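Local coordinates for protein 6-phosphogluconate dehydrogenase, NAD-binding (Mycolicibacterium smegmatis MC2 155, PDB 6SMT) that probably reduces imines to amines with S selectivity, using bound NADPH as the hydride donor, at residues B[40-43]-B[44-47]. Sequence-based numbering, arbitrary orientation.
Sequences NRTE and SKAQ. With NDP (NADPH dihydro-nicotinamide-adenine-dinucleotide phosphate), chain L.
K45 runs its aliphatic chain across the carboxamide of N40 and past T42, and all three converge on the 2'-phosphate of NADPH. The loop follows strand 35-39 of the Rossmann-type domain and illustrates how such folds recognise NADP: the end of the second strand carries polar and basic side chains that read the extra phosphate. CD of K45 lies 3.5 Å from ND2 of N40, and the chain, extended beyond CG, delivers NZ to phosphate O3X at 2.6 Å. The N40 amide works with both ends. OD1 accepts the ribose hydroxyl O3B (2.7 Å) and the backbone N-H of L18, while ND2 divides its two hydrogens between O3X and the carbonyl of T42; that carbonyl O lies 2.9 Å from ND2 and almost in the amide plane, so the carboxamide is held against rotation. The same T42 carbonyl receives a weak bond from the backbone N of K45, and A46 N bonds to E43 O, closing the turn that leads into helix 47-51. R41 is bent at chi3 (61°), which lays one face of its guanidinium over the adenine, C5A 3.3 Å above the guanidinium plane and offset toward the rim, with the phosphate at its edge. NH2 donates to O2X and NE, nearly straight at 176°, to O1X. On that last oxygen T42 closes the grip: its OG1, beside the backbone N (chi1 -53°), reaches O1X at 2.6 Å.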
loop_
_atom_site.group_PDB
_atom_site.type_symbol
_atom_site.label_atom_id
_atom_site.label_comp_id
_atom_site.label_asym_id
_atom_site.label_seq_id
_atom_site.Cartn_x
_atom_site.Cartn_y
_atom_site.Cartn_z
ATOM N N ASN B 40 -26.931 7.859 -20.182
ATOM C CA ASN B 40 -25.646 7.236 -20.546
ATOM C C ASN B 40 -25.516 7.265 -22.051
ATOM O O ASN B 40 -26.569 7.073 -22.736
ATOM C CB ASN B 40 -25.577 5.880 -19.930
ATOM C CG ASN B 40 -24.222 5.259 -20.043
ATOM O OD1 ASN B 40 -23.276 5.829 -19.446
ATOM N ND2 ASN B 40 -24.093 4.098 -20.637
ATOM N N ARG B 41 -24.298 7.356 -22.500
ATOM C CA ARG B 41 -23.998 7.248 -23.950
ATOM C C ARG B 41 -24.651 5.964 -24.468
ATOM O O ARG B 41 -25.306 5.999 -25.577
ATOM C CB ARG B 41 -22.482 7.259 -24.147
ATOM C CG ARG B 41 -22.081 6.905 -25.583
ATOM C CD ARG B 41 -20.598 6.926 -25.712
ATOM N NE ARG B 41 -19.904 6.011 -24.890
ATOM C CZ ARG B 41 -18.603 5.862 -24.916
ATOM N NH1 ARG B 41 -17.858 6.589 -25.717
ATOM N NH2 ARG B 41 -18.050 4.981 -24.131
ATOM N N THR B 42 -24.448 4.849 -23.812
ATOM C CA THR B 42 -25.096 3.533 -24.074
ATOM C C THR B 42 -26.395 3.427 -23.299
ATOM O O THR B 42 -26.412 3.142 -22.114
ATOM C CB THR B 42 -24.152 2.381 -23.759
ATOM O OG1 THR B 42 -22.953 2.623 -24.465
ATOM C CG2 THR B 42 -24.742 1.029 -24.146
ATOM N N GLU B 43 -27.532 3.665 -23.973
ATOM C CA GLU B 43 -28.837 3.905 -23.314
ATOM C C GLU B 43 -29.352 2.661 -22.564
ATOM O O GLU B 43 -29.992 2.875 -21.517
ATOM C CB GLU B 43 -29.853 4.430 -24.352
ATOM C CG GLU B 43 -31.161 4.929 -23.773
ATOM C CD GLU B 43 -32.192 3.869 -23.422
ATOM O OE1 GLU B 43 -33.143 4.194 -22.659
ATOM O OE2 GLU B 43 -32.050 2.716 -23.911
ATOM N N SER B 44 -29.051 1.446 -22.996
ATOM C CA SER B 44 -29.492 0.168 -22.391
ATOM C C SER B 44 -29.105 0.034 -20.909
ATOM O O SER B 44 -29.835 -0.615 -20.102
ATOM C CB SER B 44 -28.952 -0.987 -23.182
ATOM O OG SER B 44 -27.543 -1.123 -23.072
ATOM N N LYS B 45 -28.059 0.731 -20.508
ATOM C CA LYS B 45 -27.578 0.696 -19.110
ATOM C C LYS B 45 -28.535 1.393 -18.163
ATOM O O LYS B 45 -28.357 1.220 -16.951
ATOM C CB LYS B 45 -26.144 1.229 -19.044
ATOM C CG LYS B 45 -25.169 0.396 -19.867
ATOM C CD LYS B 45 -23.734 0.733 -19.602
ATOM C CE LYS B 45 -22.823 0.144 -20.662
ATOM N NZ LYS B 45 -21.397 0.514 -20.436
ATOM N N ALA B 46 -29.518 2.175 -18.636
ATOM C CA ALA B 46 -30.480 2.856 -17.758
ATOM C C ALA B 46 -31.605 1.923 -17.289
ATOM O O ALA B 46 -32.286 2.281 -16.326
ATOM C CB ALA B 46 -31.008 4.090 -18.424
ATOM N N GLN B 47 -31.821 0.760 -17.906
ATOM C CA GLN B 47 -33.092 -0.003 -17.635
ATOM C C GLN B 47 -33.175 -0.418 -16.170
ATOM O O GLN B 47 -34.252 -0.247 -15.537
ATOM C CB GLN B 47 -33.216 -1.237 -18.518
ATOM C CG GLN B 47 -34.501 -2.037 -18.215
ATOM C CD GLN B 47 -35.744 -1.186 -18.360
ATOM O OE1 GLN B 47 -35.918 -0.478 -19.358
ATOM N NE2 GLN B 47 -36.619 -1.208 -17.352
HETATM P PA NDP L . -15.311 4.188 -16.175
HETATM O O1A NDP L . -14.213 5.039 -15.608
HETATM O O2A NDP L . -14.990 2.874 -16.816
HETATM O O5B NDP L . -16.175 5.083 -17.158
HETATM C C5B NDP L . -17.280 4.440 -17.819
HETATM C C4B NDP L . -18.341 5.478 -18.086
HETATM O O4B NDP L . -17.822 6.545 -18.930
HETATM C C3B NDP L . -19.536 4.889 -18.863
HETATM O O3B NDP L . -20.739 5.544 -18.510
HETATM C C2B NDP L . -19.142 5.211 -20.288
HETATM O O2B NDP L . -20.177 5.274 -21.265
HETATM C C1B NDP L . -18.655 6.630 -20.072
HETATM N N9A NDP L . -17.871 7.175 -21.175
HETATM C C8A NDP L . -16.612 6.808 -21.590
HETATM N N7A NDP L . -16.186 7.520 -22.607
HETATM C C5A NDP L . -17.218 8.398 -22.895
HETATM C C6A NDP L . -17.417 9.386 -23.893
HETATM N N6A NDP L . -16.489 9.752 -24.773
HETATM N N1A NDP L . -18.596 10.044 -23.883
HETATM C C2A NDP L . -19.527 9.734 -22.976
HETATM N N3A NDP L . -19.461 8.810 -22.012
HETATM C C4A NDP L . -18.290 8.163 -22.039
HETATM O O3 NDP L . -16.449 3.843 -15.100
HETATM P PN NDP L . -16.670 3.848 -13.556
HETATM O O1N NDP L . -18.115 3.875 -13.327
HETATM O O2N NDP L . -15.890 2.735 -12.951
HETATM O O5D NDP L . -15.965 5.191 -13.023
HETATM C C5D NDP L . -16.488 6.470 -13.360
HETATM C C4D NDP L . -15.560 7.489 -12.744
HETATM O O4D NDP L . -15.620 7.325 -11.304
HETATM C C3D NDP L . -14.082 7.395 -13.146
HETATM O O3D NDP L . -13.491 8.668 -13.374
HETATM C C2D NDP L . -13.452 6.734 -11.933
HETATM O O2D NDP L . -12.071 7.017 -11.725
HETATM C C1D NDP L . -14.293 7.222 -10.783
HETATM N N1N NDP L . -14.334 6.298 -9.632
HETATM C C2N NDP L . -14.698 4.989 -9.806
HETATM C C3N NDP L . -14.661 4.100 -8.785
HETATM C C7N NDP L . -15.038 2.682 -8.951
HETATM O O7N NDP L . -14.909 1.961 -7.935
HETATM N N7N NDP L . -15.516 2.206 -10.088
HETATM C C4N NDP L . -14.197 4.512 -7.476
HETATM C C5N NDP L . -13.883 5.918 -7.328
HETATM C C6N NDP L . -13.985 6.755 -8.337
HETATM P P2B NDP L . -20.667 3.861 -21.906
HETATM O O1X NDP L . -21.508 4.319 -23.135
HETATM O O2X NDP L . -19.406 3.125 -22.350
HETATM O O3X NDP L . -21.423 3.074 -20.912
#